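Local coordinates for beta-hexosaminidase (Neisseria gonorrhoeae, PDB 6JTJ), which probably cleaves terminal beta-1,4-linked N-acetylglucosamine from peptide-linked peptidoglycan fragments during cell-wall recycling, at residues I42-F54 / D320-L334. Residues are numbered along the deposited sequence; the frame is centred on the assembly and turned at random.
Sequences IPRGPVMADIAAF and DIVLVCNRPDLVDEL
V47 turns CG1 anti to its backbone N (chi1 175°), which leaves CG2 to touch V322 CG2 at 3.9 Å and to meet L334 CD2 tip to tip, on the side toward helices 307-317 and 328-334. Further along, A49 CB rests against V331 CG2. On the opposite face M48 and L323 run side by side, pointing the same way, with M48 CB and SD both near L323 CD1, at 4.0 and 4.1 Å, before the bent end of the methionine leads away. The side chain of L323 also comes within about 4 Å of a bound N-acetylglucosamine. Between these faces V322 N bonds to P46 O, M48 N to V322 O and V324 N, just past its strand, to M48 O, pairing strands 47-49 and 321-323 in parallel, first with last, and so closing the family 3 barrel. Past the strands, D50 directs its carboxylate at the loop before helix 328-334: OD2 receives N326 N at 2.6 Å on its syn side, 18° out of plane, and also pairs with R77, which binds N326 OD1 as well. A water 2.7 Å from both D50 OD1 and V324 O accepts from R327 N. Backbone hydrogen bonds thus hold the seam and apolar side chains cover both its faces, while beyond the strand ends the buried carboxylate of D50, its charge probably balanced by R77, probably steadies the turn leading to the N-cap residue R327.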
loop_
_atom_site.group_PDB
_atom_site.type_symbol
_atom_site.label_atom_id
_atom_site.label_comp_id
_atom_site.label_asym_id
_atom_site.label_seq_id
_atom_site.Cartn_x
_atom_site.Cartn_y
_atom_site.Cartn_z
ATOM N N ILE C 42 20.639 -23.888 -20.895
ATOM C CA ILE C 42 21.318 -22.977 -19.972
ATOM C C ILE C 42 20.659 -23.104 -18.595
ATOM O O ILE C 42 19.437 -23.036 -18.493
ATOM C CB ILE C 42 21.156 -21.512 -20.429
ATOM C CG1 ILE C 42 21.364 -21.385 -21.945
ATOM C CG2 ILE C 42 22.111 -20.604 -19.665
ATOM C CD1 ILE C 42 21.047 -20.009 -22.507
ATOM N N PRO C 43 21.451 -23.306 -17.539
ATOM C CA PRO C 43 20.806 -23.324 -16.233
ATOM C C PRO C 43 20.032 -22.018 -15.953
ATOM O O PRO C 43 20.390 -20.937 -16.473
ATOM C CB PRO C 43 21.977 -23.481 -15.258
ATOM C CG PRO C 43 23.097 -24.043 -16.068
ATOM C CD PRO C 43 22.900 -23.536 -17.455
ATOM N N ARG C 44 18.965 -22.126 -15.166
ATOM C CA ARG C 44 18.194 -20.943 -14.788
ATOM C C ARG C 44 19.053 -20.083 -13.886
ATOM O O ARG C 44 19.568 -20.562 -12.880
ATOM C CB ARG C 44 16.926 -21.345 -14.067
ATOM C CG ARG C 44 15.924 -22.090 -14.910
ATOM C CD ARG C 44 14.771 -22.556 -14.047
ATOM N NE ARG C 44 13.689 -23.131 -14.835
ATOM C CZ ARG C 44 13.154 -24.330 -14.657
ATOM N NH1 ARG C 44 13.561 -25.147 -13.676
ATOM N NH2 ARG C 44 12.181 -24.714 -15.466
ATOM N N GLY C 45 19.238 -18.826 -14.275
ATOM C CA GLY C 45 20.024 -17.888 -13.479
ATOM C C GLY C 45 19.268 -17.387 -12.269
ATOM O O GLY C 45 18.089 -17.677 -12.114
ATOM N N PRO C 46 19.933 -16.596 -11.416
ATOM C CA PRO C 46 19.320 -16.121 -10.166
ATOM C C PRO C 46 18.595 -14.780 -10.258
ATOM O O PRO C 46 18.369 -14.146 -9.242
ATOM C CB PRO C 46 20.531 -15.993 -9.235
ATOM C CG PRO C 46 21.630 -15.569 -10.147
ATOM C CD PRO C 46 21.377 -16.298 -11.454
ATOM N N VAL C 47 18.235 -14.344 -11.452
ATOM C CA VAL C 47 17.537 -13.074 -11.608
ATOM C C VAL C 47 16.175 -13.344 -12.195
ATOM O O VAL C 47 16.066 -14.084 -13.168
ATOM C CB VAL C 47 18.310 -12.122 -12.539
ATOM C CG1 VAL C 47 17.527 -10.846 -12.798
ATOM C CG2 VAL C 47 19.668 -11.789 -11.950
ATOM N N MET C 48 15.146 -12.744 -11.617
ATOM C CA MET C 48 13.815 -12.783 -12.193
ATOM C C MET C 48 13.531 -11.405 -12.764
ATOM O O MET C 48 13.549 -10.406 -12.061
ATOM C CB MET C 48 12.771 -13.158 -11.149
ATOM C CG MET C 48 11.347 -13.207 -11.679
ATOM S SD MET C 48 10.143 -13.947 -10.530
ATOM C CE MET C 48 10.069 -15.622 -11.139
ATOM N N ALA C 49 13.319 -11.349 -14.064
ATOM C CA ALA C 49 13.152 -10.072 -14.741
ATOM C C ALA C 49 11.704 -9.958 -15.168
ATOM O O ALA C 49 10.869 -10.707 -14.683
ATOM C CB ALA C 49 14.108 -9.979 -15.921
ATOM N N ASP C 50 11.402 -9.020 -16.056
ATOM C CA ASP C 50 10.048 -8.880 -16.559
ATOM C C ASP C 50 10.082 -8.318 -17.972
ATOM O O ASP C 50 11.138 -8.204 -18.566
ATOM C CB ASP C 50 9.218 -8.011 -15.612
ATOM C CG ASP C 50 9.675 -6.579 -15.576
ATOM O OD1 ASP C 50 10.623 -6.209 -16.316
ATOM O OD2 ASP C 50 9.093 -5.821 -14.766
ATOM N N ILE C 51 8.927 -7.994 -18.513
ATOM C CA ILE C 51 8.851 -7.578 -19.903
ATOM C C ILE C 51 7.835 -6.462 -20.046
ATOM O O ILE C 51 7.000 -6.250 -19.171
ATOM C CB ILE C 51 8.566 -8.764 -20.845
ATOM C CG1 ILE C 51 7.323 -9.529 -20.400
ATOM C CG2 ILE C 51 9.773 -9.703 -20.858
ATOM C CD1 ILE C 51 6.840 -10.538 -21.421
ATOM N N ALA C 52 7.930 -5.741 -21.158
ATOM C CA ALA C 52 7.251 -4.461 -21.287
ATOM C C ALA C 52 5.777 -4.580 -21.589
ATOM O O ALA C 52 4.959 -3.871 -20.992
ATOM C CB ALA C 52 7.941 -3.625 -22.350
ATOM N N ALA C 53 5.416 -5.450 -22.517
ATOM C CA ALA C 53 4.051 -5.432 -23.043
ATOM C C ALA C 53 3.542 -6.823 -23.403
ATOM O O ALA C 53 3.819 -7.787 -22.679
ATOM C CB ALA C 53 3.966 -4.460 -24.227
ATOM N N PHE C 54 2.798 -6.944 -24.498
ATOM C CA PHE C 54 2.036 -8.163 -24.770
ATOM C C PHE C 54 2.825 -9.273 -25.484
ATOM O O PHE C 54 2.465 -10.447 -25.380
ATOM C CB PHE C 54 0.790 -7.815 -25.580
ATOM C CG PHE C 54 -0.022 -6.688 -24.993
ATOM C CD1 PHE C 54 -0.485 -6.755 -23.680
ATOM C CD2 PHE C 54 -0.326 -5.567 -25.750
ATOM C CE1 PHE C 54 -1.232 -5.724 -23.135
ATOM C CE2 PHE C 54 -1.081 -4.532 -25.214
ATOM C CZ PHE C 54 -1.533 -4.611 -23.907
ATOM N N ASP C 320 17.954 -16.301 -2.810
ATOM C CA ASP C 320 18.329 -17.158 -3.935
ATOM C C ASP C 320 18.192 -16.410 -5.239
ATOM O O ASP C 320 19.025 -16.569 -6.143
ATOM C CB ASP C 320 17.414 -18.381 -4.011
ATOM C CG ASP C 320 17.589 -19.313 -2.853
ATOM O OD1 ASP C 320 18.679 -19.901 -2.714
ATOM O OD2 ASP C 320 16.632 -19.486 -2.075
ATOM N N ILE C 321 17.130 -15.616 -5.353
ATOM C CA ILE C 321 16.718 -15.037 -6.607
ATOM C C ILE C 321 16.321 -13.575 -6.394
ATOM O O ILE C 321 15.558 -13.274 -5.487
ATOM C CB ILE C 321 15.511 -15.787 -7.173
ATOM C CG1 ILE C 321 15.896 -17.210 -7.588
ATOM C CG2 ILE C 321 14.912 -15.056 -8.371
ATOM C CD1 ILE C 321 14.730 -18.184 -7.668
ATOM N N VAL C 322 16.859 -12.678 -7.211
ATOM C CA VAL C 322 16.562 -11.268 -7.077
ATOM C C VAL C 322 15.555 -10.839 -8.128
ATOM O O VAL C 322 15.628 -11.251 -9.280
ATOM C CB VAL C 322 17.823 -10.365 -7.133
ATOM C CG1 VAL C 322 18.743 -10.646 -5.957
ATOM C CG2 VAL C 322 18.590 -10.519 -8.438
ATOM N N LEU C 323 14.619 -10.012 -7.701
ATOM C CA LEU C 323 13.590 -9.480 -8.566
ATOM C C LEU C 323 13.982 -8.089 -9.022
ATOM O O LEU C 323 14.344 -7.260 -8.198
ATOM C CB LEU C 323 12.263 -9.367 -7.824
ATOM C CG LEU C 323 11.276 -10.498 -8.032
ATOM C CD1 LEU C 323 11.865 -11.787 -7.479
ATOM C CD2 LEU C 323 9.936 -10.172 -7.371
ATOM N N VAL C 324 13.909 -7.846 -10.326
ATOM C CA VAL C 324 14.214 -6.537 -10.896
ATOM C C VAL C 324 13.118 -6.207 -11.876
ATOM O O VAL C 324 13.137 -6.682 -12.997
ATOM C CB VAL C 324 15.584 -6.529 -11.601
ATOM C CG1 VAL C 324 15.982 -5.110 -11.989
ATOM C CG2 VAL C 324 16.658 -7.130 -10.701
ATOM N N CYS C 325 12.150 -5.416 -11.425
ATOM C CA CYS C 325 10.941 -5.161 -12.167
ATOM C C CYS C 325 10.872 -3.752 -12.734
ATOM O O CYS C 325 11.359 -2.803 -12.144
ATOM C CB CYS C 325 9.734 -5.386 -11.256
ATOM S SG CYS C 325 9.748 -7.008 -10.449
ATOM N N ASN C 326 10.227 -3.635 -13.883
ATOM C CA ASN C 326 9.971 -2.352 -14.561
ATOM C C ASN C 326 11.223 -1.596 -14.991
ATOM O O ASN C 326 11.141 -0.407 -15.245
ATOM C CB ASN C 326 9.111 -1.422 -13.678
ATOM C CG ASN C 326 7.975 -2.150 -12.989
ATOM O OD1 ASN C 326 7.159 -2.786 -13.645
ATOM N ND2 ASN C 326 7.918 -2.066 -11.656
ATOM N N ARG C 327 12.377 -2.261 -15.033
ATOM C CA ARG C 327 13.640 -1.579 -15.284
ATOM C C ARG C 327 14.584 -2.465 -16.082
ATOM O O ARG C 327 15.607 -2.927 -15.572
ATOM C CB ARG C 327 14.292 -1.150 -13.968
ATOM C CG ARG C 327 13.534 -0.068 -13.208
ATOM C CD ARG C 327 13.448 1.251 -13.975
ATOM N NE ARG C 327 14.779 1.808 -14.205
ATOM C CZ ARG C 327 15.463 2.541 -13.326
ATOM N NH1 ARG C 327 14.943 2.855 -12.143
ATOM N NH2 ARG C 327 16.678 2.978 -13.641
ATOM N N PRO C 328 14.245 -2.708 -17.350
ATOM C CA PRO C 328 15.132 -3.518 -18.184
ATOM C C PRO C 328 16.553 -2.927 -18.346
ATOM O O PRO C 328 17.517 -3.669 -18.581
ATOM C CB PRO C 328 14.391 -3.580 -19.522
ATOM C CG PRO C 328 13.381 -2.482 -19.490
ATOM C CD PRO C 328 13.018 -2.297 -18.056
ATOM N N ASP C 329 16.676 -1.610 -18.189
ATOM C CA ASP C 329 17.983 -0.962 -18.148
ATOM C C ASP C 329 18.838 -1.456 -16.982
ATOM O O ASP C 329 20.045 -1.657 -17.136
ATOM C CB ASP C 329 17.838 0.576 -18.087
ATOM C CG ASP C 329 17.033 1.052 -16.883
ATOM O OD1 ASP C 329 15.864 0.624 -16.739
ATOM O OD2 ASP C 329 17.576 1.825 -16.064
ATOM N N LEU C 330 18.227 -1.616 -15.807
ATOM C CA LEU C 330 18.952 -2.101 -14.642
ATOM C C LEU C 330 19.252 -3.592 -14.763
ATOM O O LEU C 330 20.265 -4.065 -14.249
ATOM C CB LEU C 330 18.188 -1.799 -13.357
ATOM C CG LEU C 330 18.068 -0.317 -12.991
ATOM C CD1 LEU C 330 17.312 -0.146 -11.685
ATOM C CD2 LEU C 330 19.435 0.349 -12.876
ATOM N N VAL C 331 18.388 -4.329 -15.447
ATOM C CA VAL C 331 18.653 -5.740 -15.700
ATOM C C VAL C 331 19.850 -5.849 -16.648
ATOM O O VAL C 331 20.737 -6.682 -16.449
ATOM C CB VAL C 331 17.430 -6.465 -16.298
ATOM C CG1 VAL C 331 17.784 -7.899 -16.654
ATOM C CG2 VAL C 331 16.251 -6.455 -15.332
ATOM N N ASP C 332 19.880 -4.991 -17.675
ATOM C CA ASP C 332 21.011 -4.967 -18.613
ATOM C C ASP C 332 22.302 -4.625 -17.928
ATOM O O ASP C 332 23.326 -5.292 -18.136
ATOM C CB ASP C 332 20.743 -4.004 -19.756
ATOM C CG ASP C 332 19.755 -4.560 -20.735
ATOM O OD1 ASP C 332 19.579 -5.803 -20.755
ATOM O OD2 ASP C 332 19.136 -3.774 -21.480
ATOM N N GLU C 333 22.243 -3.622 -17.065
ATOM C CA GLU C 333 23.394 -3.244 -16.267
ATOM C C GLU C 333 23.850 -4.392 -15.360
ATOM O O GLU C 333 25.031 -4.695 -15.277
ATOM C CB GLU C 333 23.052 -2.007 -15.434
ATOM C CG GLU C 333 24.236 -1.403 -14.703
ATOM C CD GLU C 333 23.860 -0.197 -13.868
ATOM O OE1 GLU C 333 22.899 0.524 -14.239
ATOM O OE2 GLU C 333 24.544 0.042 -12.849
ATOM N N LEU C 334 22.905 -5.015 -14.664
ATOM C CA LEU C 334 23.242 -6.080 -13.724
ATOM C C LEU C 334 23.874 -7.278 -14.427
ATOM O O LEU C 334 24.871 -7.815 -13.952
ATOM C CB LEU C 334 21.993 -6.529 -12.955
ATOM C CG LEU C 334 22.140 -7.725 -12.017
ATOM C CD1 LEU C 334 23.148 -7.447 -10.911
ATOM C CD2 LEU C 334 20.782 -8.089 -11.438
HETATM O O HOH W 1 12.898 -5.154 -15.270
#